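Local structure of cytochrome P450 (Zobellia galactanivorans, 6G5O) at residues A[39-45]-A[324-328]; A[268-274]-A[289-295]. The protein is a bacterial cytochrome P450, a haem protein of the mainly helical P450 fold that holds protoporphyrin IX containing iron in a buried pocket. All coordinates share one frame; numbering follows the deposited sequence.

Contact 1: A[39-45]-A[324-328]; sequences RKSAHNY and GFSHH. With HEM (protoporphyrin IX containing Fe), chain C.
One face of the F325 ring is taken by the aliphatic part of R39: CG stands over its centre, 3.8 Å from the ring centroid and almost along the ring normal, a CH-pi contact. The bend of the R39 chain at chi3 swings the guanidinium across the ring, so that F325 CE1 lies over its centre, 3.8 Å from R39 CZ, with the planes 25° apart. At the rim of the same ring sits the methyl group of A42.

The H43 ring turns its edge to S326. With CG anti to the backbone N (chi1 -179°), ND1 reaches S326 OG at 3.2 Å in a fairly straight hydrogen bond (163°), the hydroxyl lying in the imidazole plane; either atom could be the donor. The same hydroxyl sits over one face of H327, offset toward its rim, while the carbonyl O of H43 approaches H327 CE1 in the plane of that ring at 3.4 Å. Y45 directs its edge at the H327 face in a T-shaped pair with centroids 5.2 Å apart, whereas the H43 and H327 rings are nearly parallel but slid so far that they barely overlap. H43, Y45 and H327 thus form an aromatic cluster at the end of helix 35-43, and P77 touches both Y45 and H327.

Next in the chain, H328 ND1 donates a straight hydrogen bond to haem O1D (2.8 Å), which lies in the imidazole plane. H80 and R84 also bond to the haem, and the H80 ring meets that of H328. F325, S326 and H327 pack on helix 35-43 and Y45, while G324, H327 and H328 belong to the haem pocket, an arrangement of the P450 cysteine-ligand loop ahead of helix 333-350.

Contact 2: A[268-274]-A[289-295]; sequences TQMGRVV and SRISLCW. With HEM (protoporphyrin IX containing Fe), chain C.
M270 and L293 exchange two backbone hydrogen bonds, M270 N to L293 O at 3.2 Å and L293 N to M270 O at 2.9 Å; R272 and I291 form the next such pair. These alternate with the non-hydrogen-bonded pairs G271-S292 and V273-R290, where CA-H...O contacts fill in, and V274 N to S289 O continues the antiparallel pairing.

Among side chains, S292 OG donates to Q269 OE1 at 2.7 Å. The R272 guanidinium forms a two-pronged bond to one haem propionate, NH2 to O2A at 2.9 Å and NH1 to O1A at 3.1 Å, and NH1 also bonds to G271 O, which helps fix its rotation.

In van der Waals contact, L293 CD1 stands over the centre of the R272 guanidinium, 3.5 Å from CZ. V274 CG2 and I291 CG2 form an apolar pair. W295 has haem methyl CMA over one face and L293 O over the opposite one, both offset toward the ring rim.

In the five-stranded mixed sheet 290-293 is the central strand, beside 29-32, and 270-274 the next, flanked by 48-49. R290 forms a salt bridge with D24, which precedes strand 29-32. Helix 35-43 packs on L293 and W295.

How the contacts relate
Contact 1 and contact 2 have centres about 11 Å apart on the same side of the chain's centre, and they meet directly: W295 CZ3 lies 3.7 Å from G324 CA, and L293 CD1 lies 4.0 Å from A42 CB. Along the chain the order is 39-45, 268-274, 289-295, 324-328, so the antiparallel strand pair is nested within the loop that contact 1 closes. Helix 35-43 belongs to contact 1 and also lies against strand 290-293. Both contacts reach the haem, through different propionates: R272 takes one and H328 the other. Together they join the beta region to the loop ahead of helix 333-350 around the propionate edge of the haem.

Contact 1: A[39-45]-A[324-328]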
loop_
_atom_site.group_PDB
_atom_site.type_symbol
_atom_site.label_atom_id
_atom_site.label_comp_id
_atom_site.label_asym_id
_atom_site.label_seq_id
_atom_site.Cartn_x
_atom_site.Cartn_y
_atom_site.Cartn_z
ATOM N N ARG A 39 7.487 -5.189 -15.261
ATOM C CA ARG A 39 6.258 -5.149 -16.045
ATOM C C ARG A 39 6.018 -6.464 -16.805
ATOM O O ARG A 39 4.956 -7.029 -16.695
ATOM C CB ARG A 39 6.252 -3.985 -17.015
ATOM C CG ARG A 39 5.900 -2.678 -16.334
ATOM C CD ARG A 39 6.338 -1.397 -17.036
ATOM N NE ARG A 39 5.483 -0.812 -18.092
ATOM C CZ ARG A 39 4.702 0.280 -17.989
ATOM N NH1 ARG A 39 4.021 0.704 -19.039
ATOM N NH2 ARG A 39 4.551 0.940 -16.844
ATOM N N LYS A 40 6.987 -6.939 -17.564
ATOM C CA LYS A 40 6.792 -8.169 -18.388
ATOM C C LYS A 40 6.448 -9.352 -17.478
ATOM O O LYS A 40 5.548 -10.092 -17.767
ATOM C CB LYS A 40 8.022 -8.492 -19.280
ATOM C CG LYS A 40 8.177 -7.591 -20.507
ATOM N N SER A 41 7.135 -9.477 -16.348
ATOM C CA SER A 41 6.884 -10.593 -15.417
ATOM C C SER A 41 5.545 -10.482 -14.673
ATOM O O SER A 41 4.848 -11.517 -14.512
ATOM C CB SER A 41 8.027 -10.749 -14.425
ATOM O OG SER A 41 9.239 -10.762 -15.129
ATOM N N ALA A 42 5.169 -9.257 -14.256
ATOM C CA ALA A 42 3.823 -9.039 -13.677
ATOM C C ALA A 42 2.690 -9.408 -14.626
ATOM O O ALA A 42 1.646 -9.871 -14.189
ATOM C CB ALA A 42 3.648 -7.587 -13.233
ATOM N N HIS A 43 2.859 -9.140 -15.908
ATOM C CA HIS A 43 1.859 -9.484 -16.896
ATOM C C HIS A 43 1.812 -11.006 -17.206
ATOM O O HIS A 43 0.790 -11.533 -17.633
ATOM C CB HIS A 43 2.107 -8.680 -18.165
ATOM C CG HIS A 43 1.112 -8.935 -19.253
ATOM N ND1 HIS A 43 -0.203 -8.532 -19.172
ATOM C CD2 HIS A 43 1.238 -9.564 -20.447
ATOM C CE1 HIS A 43 -0.843 -8.891 -20.272
ATOM N NE2 HIS A 43 0.005 -9.527 -21.059
ATOM N N ASN A 44 2.909 -11.707 -16.965
ATOM C CA ASN A 44 3.025 -13.111 -17.380
ATOM C C ASN A 44 2.741 -14.025 -16.182
ATOM O O ASN A 44 3.665 -14.518 -15.511
ATOM C CB ASN A 44 4.411 -13.367 -17.968
ATOM C CG ASN A 44 4.605 -14.817 -18.430
ATOM O OD1 ASN A 44 3.649 -15.584 -18.551
ATOM N ND2 ASN A 44 5.851 -15.191 -18.655
ATOM N N TYR A 45 1.454 -14.202 -15.915
ATOM C CA TYR A 45 0.964 -14.967 -14.741
ATOM C C TYR A 45 1.117 -16.488 -14.901
ATOM O O TYR A 45 1.123 -17.202 -13.915
ATOM C CB TYR A 45 -0.510 -14.653 -14.443
ATOM C CG TYR A 45 -1.459 -15.074 -15.551
ATOM C CD1 TYR A 45 -2.013 -16.366 -15.563
ATOM C CD2 TYR A 45 -1.771 -14.210 -16.601
ATOM C CE1 TYR A 45 -2.870 -16.762 -16.557
ATOM C CE2 TYR A 45 -2.627 -14.603 -17.616
ATOM C CZ TYR A 45 -3.164 -15.893 -17.579
ATOM O OH TYR A 45 -4.016 -16.313 -18.572
ATOM N N GLY A 324 1.408 -1.616 -8.425
ATOM C CA GLY A 324 1.439 -2.852 -9.190
ATOM C C GLY A 324 1.308 -2.598 -10.675
ATOM O O GLY A 324 1.436 -1.458 -11.132
ATOM N N PHE A 325 1.063 -3.660 -11.408
ATOM C CA PHE A 325 0.944 -3.599 -12.857
ATOM C C PHE A 325 0.132 -4.791 -13.331
ATOM O O PHE A 325 0.266 -5.884 -12.794
ATOM C CB PHE A 325 2.329 -3.603 -13.558
ATOM C CG PHE A 325 2.268 -3.336 -15.049
ATOM C CD1 PHE A 325 1.889 -2.088 -15.542
ATOM C CD2 PHE A 325 2.543 -4.366 -15.974
ATOM C CE1 PHE A 325 1.785 -1.848 -16.912
ATOM C CE2 PHE A 325 2.439 -4.131 -17.350
ATOM C CZ PHE A 325 2.065 -2.871 -17.819
ATOM N N SER A 326 -0.712 -4.545 -14.322
ATOM C CA SER A 326 -1.545 -5.546 -14.980
ATOM C C SER A 326 -2.523 -6.154 -13.972
ATOM O O SER A 326 -3.093 -5.423 -13.122
ATOM C CB SER A 326 -0.648 -6.591 -15.683
ATOM O OG SER A 326 -1.410 -7.546 -16.419
ATOM N N HIS A 327 -2.696 -7.478 -14.006
ATOM C CA HIS A 327 -3.873 -8.139 -13.377
ATOM C C HIS A 327 -4.150 -7.759 -11.932
ATOM O O HIS A 327 -5.277 -7.435 -11.580
ATOM C CB HIS A 327 -3.783 -9.666 -13.478
ATOM C CG HIS A 327 -3.525 -10.143 -14.874
ATOM N ND1 HIS A 327 -2.252 -10.407 -15.346
ATOM C CD2 HIS A 327 -4.360 -10.293 -15.925
ATOM C CE1 HIS A 327 -2.319 -10.725 -16.619
ATOM N NE2 HIS A 327 -3.585 -10.671 -16.997
ATOM N N HIS A 328 -3.139 -7.813 -11.095
ATOM C CA HIS A 328 -3.328 -7.575 -9.667
ATOM C C HIS A 328 -3.116 -6.122 -9.248
ATOM O O HIS A 328 -2.930 -5.862 -8.061
ATOM C CB HIS A 328 -2.414 -8.512 -8.889
ATOM C CG HIS A 328 -2.752 -9.959 -9.085
ATOM N ND1 HIS A 328 -3.652 -10.617 -8.277
ATOM C CD2 HIS A 328 -2.350 -10.866 -10.013
ATOM C CE1 HIS A 328 -3.752 -11.876 -8.670
ATOM N NE2 HIS A 328 -2.999 -12.048 -9.740
HETATM C CHA HEM C . -2.570 -4.984 -4.546
HETATM C CHB HEM C . 0.326 -1.325 -3.297
HETATM C CHC HEM C . -3.144 0.513 -0.509
HETATM C CHD HEM C . -5.777 -3.416 -1.252
HETATM C C1A HEM C . -1.494 -4.129 -4.460
HETATM C C2A HEM C . -0.268 -4.286 -5.170
HETATM C C3A HEM C . 0.505 -3.269 -4.822
HETATM C C4A HEM C . -0.181 -2.462 -3.886
HETATM C CMA HEM C . 1.878 -3.044 -5.363
HETATM C CAA HEM C . 0.122 -5.353 -6.192
HETATM C CBA HEM C . 0.436 -6.658 -5.478
HETATM C CGA HEM C . 0.728 -7.767 -6.464
HETATM O O1A HEM C . 0.591 -8.933 -6.103
HETATM O O2A HEM C . 1.087 -7.559 -7.637
HETATM C C1B HEM C . -0.374 -0.510 -2.431
HETATM C C2B HEM C . 0.133 0.737 -2.013
HETATM C C3B HEM C . -0.832 1.277 -1.194
HETATM C C4B HEM C . -1.948 0.279 -1.178
HETATM C CMB HEM C . 1.477 1.310 -2.349
HETATM C CAB HEM C . -0.943 2.550 -0.486
HETATM C CBB HEM C . -0.147 3.590 -0.643
HETATM C C1C HEM C . -4.180 -0.383 -0.460
HETATM C C2C HEM C . -5.301 -0.272 0.360
HETATM C C3C HEM C . -6.034 -1.420 0.197
HETATM C C4C HEM C . -5.340 -2.206 -0.760
HETATM C CMC HEM C . -5.656 0.881 1.247
HETATM C CAC HEM C . -7.322 -1.774 0.809
HETATM C CBC HEM C . -8.032 -1.063 1.679
HETATM C C1D HEM C . -5.113 -4.123 -2.268
HETATM C C2D HEM C . -5.679 -5.349 -2.858
HETATM C C3D HEM C . -4.815 -5.786 -3.788
HETATM C C4D HEM C . -3.688 -4.848 -3.724
HETATM C CMD HEM C . -7.006 -5.927 -2.501
HETATM C CAD HEM C . -4.969 -7.014 -4.666
HETATM C CBD HEM C . -5.494 -6.752 -6.087
HETATM C CGD HEM C . -5.678 -8.076 -6.854
HETATM O O1D HEM C . -5.156 -9.163 -6.420
HETATM O O2D HEM C . -6.352 -8.147 -7.938
HETATM N NA HEM C . -1.407 -3.020 -3.633
HETATM N NB HEM C . -1.581 -0.745 -1.915
HETATM N NC HEM C . -4.186 -1.563 -1.114
HETATM N ND HEM C . -3.940 -3.877 -2.831
HETATM FE FE HEM C . -2.811 -2.391 -2.417
HETATM O O HOH W 1 -1.626 -3.412 -0.800
#

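Contact 2: A[268-274]-A[289-295]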
loop_
_atom_site.group_PDB
_atom_site.type_symbol
_atom_site.label_atom_id
_atom_site.label_comp_id
_atom_site.label_asym_id
_atom_site.label_seq_id
_atom_site.Cartn_x
_atom_site.Cartn_y
_atom_site.Cartn_z
ATOM N N THR A 268 7.241 -2.466 -1.062
ATOM C CA THR A 268 8.554 -2.603 -1.669
ATOM C C THR A 268 8.584 -3.622 -2.761
ATOM O O THR A 268 9.119 -3.375 -3.849
ATOM C CB THR A 268 9.613 -2.933 -0.586
ATOM O OG1 THR A 268 9.712 -1.827 0.315
ATOM C CG2 THR A 268 10.964 -3.156 -1.196
ATOM N N GLN A 269 7.949 -4.754 -2.519
ATOM C CA GLN A 269 8.055 -5.891 -3.453
ATOM C C GLN A 269 6.978 -6.906 -3.147
ATOM O O GLN A 269 6.366 -6.871 -2.106
ATOM C CB GLN A 269 9.439 -6.582 -3.346
ATOM C CG GLN A 269 9.717 -7.214 -1.981
ATOM C CD GLN A 269 11.053 -7.960 -1.877
ATOM O OE1 GLN A 269 11.735 -8.227 -2.877
ATOM N NE2 GLN A 269 11.418 -8.319 -0.648
ATOM N N MET A 270 6.765 -7.799 -4.083
ATOM C CA MET A 270 5.828 -8.870 -3.897
ATOM C C MET A 270 6.293 -10.088 -4.673
ATOM O O MET A 270 6.765 -9.977 -5.801
ATOM C CB MET A 270 4.424 -8.460 -4.366
ATOM C CG MET A 270 3.342 -9.474 -3.964
ATOM S SD MET A 270 3.298 -9.851 -2.182
ATOM C CE MET A 270 2.826 -8.248 -1.500
ATOM N N GLY A 271 6.143 -11.260 -4.084
ATOM C CA GLY A 271 6.603 -12.448 -4.749
ATOM C C GLY A 271 5.664 -12.993 -5.783
ATOM O O GLY A 271 4.486 -12.622 -5.832
ATOM N N ARG A 272 6.213 -13.902 -6.594
ATOM C CA ARG A 272 5.472 -14.827 -7.433
ATOM C C ARG A 272 6.190 -16.205 -7.350
ATOM O O ARG A 272 7.361 -16.292 -6.952
ATOM C CB ARG A 272 5.485 -14.357 -8.874
ATOM C CG ARG A 272 4.853 -13.003 -9.138
ATOM C CD ARG A 272 3.337 -13.098 -9.129
ATOM N NE ARG A 272 2.647 -11.894 -9.619
ATOM C CZ ARG A 272 2.306 -10.849 -8.855
ATOM N NH1 ARG A 272 2.636 -10.786 -7.562
ATOM N NH2 ARG A 272 1.641 -9.837 -9.407
ATOM N N VAL A 273 5.502 -17.263 -7.753
ATOM C CA VAL A 273 6.095 -18.601 -7.810
ATOM C C VAL A 273 6.336 -18.975 -9.270
ATOM O O VAL A 273 5.428 -18.882 -10.106
ATOM C CB VAL A 273 5.175 -19.629 -7.106
ATOM C CG1 VAL A 273 5.459 -21.071 -7.564
ATOM C CG2 VAL A 273 5.308 -19.468 -5.597
ATOM N N VAL A 274 7.559 -19.394 -9.569
ATOM C CA VAL A 274 7.948 -19.766 -10.951
ATOM C C VAL A 274 7.394 -21.170 -11.284
ATOM O O VAL A 274 7.507 -22.074 -10.482
ATOM C CB VAL A 274 9.491 -19.756 -11.116
ATOM C CG1 VAL A 274 9.869 -20.046 -12.559
ATOM C CG2 VAL A 274 10.088 -18.427 -10.669
ATOM N N SER A 289 10.736 -22.209 -7.552
ATOM C CA SER A 289 11.380 -21.183 -6.718
ATOM C C SER A 289 10.526 -19.898 -6.773
ATOM O O SER A 289 9.530 -19.833 -7.479
ATOM C CB SER A 289 12.801 -20.905 -7.199
ATOM O OG SER A 289 12.813 -20.294 -8.483
ATOM N N ARG A 290 10.927 -18.889 -6.020
ATOM C CA ARG A 290 10.224 -17.611 -5.978
ATOM C C ARG A 290 11.011 -16.490 -6.655
ATOM O O ARG A 290 12.235 -16.417 -6.510
ATOM C CB ARG A 290 9.997 -17.215 -4.515
ATOM C CG ARG A 290 9.073 -18.160 -3.778
ATOM C CD ARG A 290 8.455 -17.481 -2.588
ATOM N NE ARG A 290 9.419 -17.223 -1.531
ATOM C CZ ARG A 290 9.185 -16.451 -0.474
ATOM N NH1 ARG A 290 8.022 -15.812 -0.349
ATOM N NH2 ARG A 290 10.119 -16.291 0.462
ATOM N N ILE A 291 10.316 -15.617 -7.386
ATOM C CA ILE A 291 10.910 -14.337 -7.772
ATOM C C ILE A 291 10.189 -13.262 -7.002
ATOM O O ILE A 291 9.183 -13.555 -6.357
ATOM C CB ILE A 291 10.869 -14.067 -9.284
ATOM C CG1 ILE A 291 9.449 -14.029 -9.835
ATOM C CG2 ILE A 291 11.662 -15.104 -10.033
ATOM C CD1 ILE A 291 8.935 -12.628 -10.021
ATOM N N SER A 292 10.731 -12.048 -7.009
ATOM C CA SER A 292 10.013 -10.902 -6.494
ATOM C C SER A 292 9.954 -9.793 -7.562
ATOM O O SER A 292 10.866 -9.624 -8.360
ATOM C CB SER A 292 10.567 -10.404 -5.162
ATOM O OG SER A 292 11.532 -9.378 -5.273
ATOM N N LEU A 293 8.824 -9.100 -7.594
ATOM C CA LEU A 293 8.624 -7.912 -8.404
ATOM C C LEU A 293 8.948 -6.740 -7.494
ATOM O O LEU A 293 8.176 -6.426 -6.615
ATOM C CB LEU A 293 7.194 -7.871 -8.872
ATOM C CG LEU A 293 6.728 -9.124 -9.603
ATOM C CD1 LEU A 293 5.241 -9.176 -9.903
ATOM C CD2 LEU A 293 7.494 -9.244 -10.894
ATOM N N CYS A 294 10.137 -6.164 -7.626
ATOM C CA CYS A 294 10.552 -5.156 -6.679
ATOM C C CYS A 294 10.127 -3.790 -7.243
ATOM O O CYS A 294 10.888 -3.118 -7.942
ATOM C CB CYS A 294 12.056 -5.259 -6.401
ATOM S SG CYS A 294 12.670 -4.055 -5.214
ATOM N N TRP A 295 8.914 -3.398 -6.893
ATOM C CA TRP A 295 8.314 -2.142 -7.330
ATOM C C TRP A 295 9.206 -0.952 -6.959
ATOM O O TRP A 295 9.349 -0.000 -7.732
ATOM C CB TRP A 295 6.898 -1.978 -6.708
ATOM C CG TRP A 295 6.036 -3.239 -6.658
ATOM C CD1 TRP A 295 5.687 -3.942 -5.537
ATOM C CD2 TRP A 295 5.421 -3.920 -7.761
ATOM N NE1 TRP A 295 4.888 -5.037 -5.880
ATOM C CE2 TRP A 295 4.713 -5.038 -7.230
ATOM C CE3 TRP A 295 5.390 -3.700 -9.135
ATOM C CZ2 TRP A 295 4.001 -5.927 -8.027
ATOM C CZ3 TRP A 295 4.670 -4.592 -9.954
ATOM C CH2 TRP A 295 3.987 -5.706 -9.397
HETATM C CHA HEM C . -2.570 -4.984 -4.546
HETATM C CHB HEM C . 0.326 -1.325 -3.297
HETATM C CHC HEM C . -3.144 0.513 -0.509
HETATM C CHD HEM C . -5.777 -3.416 -1.252
HETATM C C1A HEM C . -1.494 -4.129 -4.460
HETATM C C2A HEM C . -0.268 -4.286 -5.170
HETATM C C3A HEM C . 0.505 -3.269 -4.822
HETATM C C4A HEM C . -0.181 -2.462 -3.886
HETATM C CMA HEM C . 1.878 -3.044 -5.363
HETATM C CAA HEM C . 0.122 -5.353 -6.192
HETATM C CBA HEM C . 0.436 -6.658 -5.478
HETATM C CGA HEM C . 0.728 -7.767 -6.464
HETATM O O1A HEM C . 0.591 -8.933 -6.103
HETATM O O2A HEM C . 1.087 -7.559 -7.637
HETATM C C1B HEM C . -0.374 -0.510 -2.431
HETATM C C2B HEM C . 0.133 0.737 -2.013
HETATM C C3B HEM C . -0.832 1.277 -1.194
HETATM C C4B HEM C . -1.948 0.279 -1.178
HETATM C CMB HEM C . 1.477 1.310 -2.349
HETATM C CAB HEM C . -0.943 2.550 -0.486
HETATM C CBB HEM C . -0.147 3.590 -0.643
HETATM C C1C HEM C . -4.180 -0.383 -0.460
HETATM C C2C HEM C . -5.301 -0.272 0.360
HETATM C C3C HEM C . -6.034 -1.420 0.197
HETATM C C4C HEM C . -5.340 -2.206 -0.760
HETATM C CMC HEM C . -5.656 0.881 1.247
HETATM C CAC HEM C . -7.322 -1.774 0.809
HETATM C CBC HEM C . -8.032 -1.063 1.679
HETATM C C1D HEM C . -5.113 -4.123 -2.268
HETATM C C2D HEM C . -5.679 -5.349 -2.858
HETATM C C3D HEM C . -4.815 -5.786 -3.788
HETATM C C4D HEM C . -3.688 -4.848 -3.724
HETATM C CMD HEM C . -7.006 -5.927 -2.501
HETATM C CAD HEM C . -4.969 -7.014 -4.666
HETATM C CBD HEM C . -5.494 -6.752 -6.087
HETATM C CGD HEM C . -5.678 -8.076 -6.854
HETATM O O1D HEM C . -5.156 -9.163 -6.420
HETATM O O2D HEM C . -6.352 -8.147 -7.938
HETATM N NA HEM C . -1.407 -3.020 -3.633
HETATM N NB HEM C . -1.581 -0.745 -1.915
HETATM N NC HEM C . -4.186 -1.563 -1.114
HETATM N ND HEM C . -3.940 -3.877 -2.831
HETATM FE FE HEM C . -2.811 -2.391 -2.417
HETATM O O HOH W 1 -1.626 -3.412 -0.800
#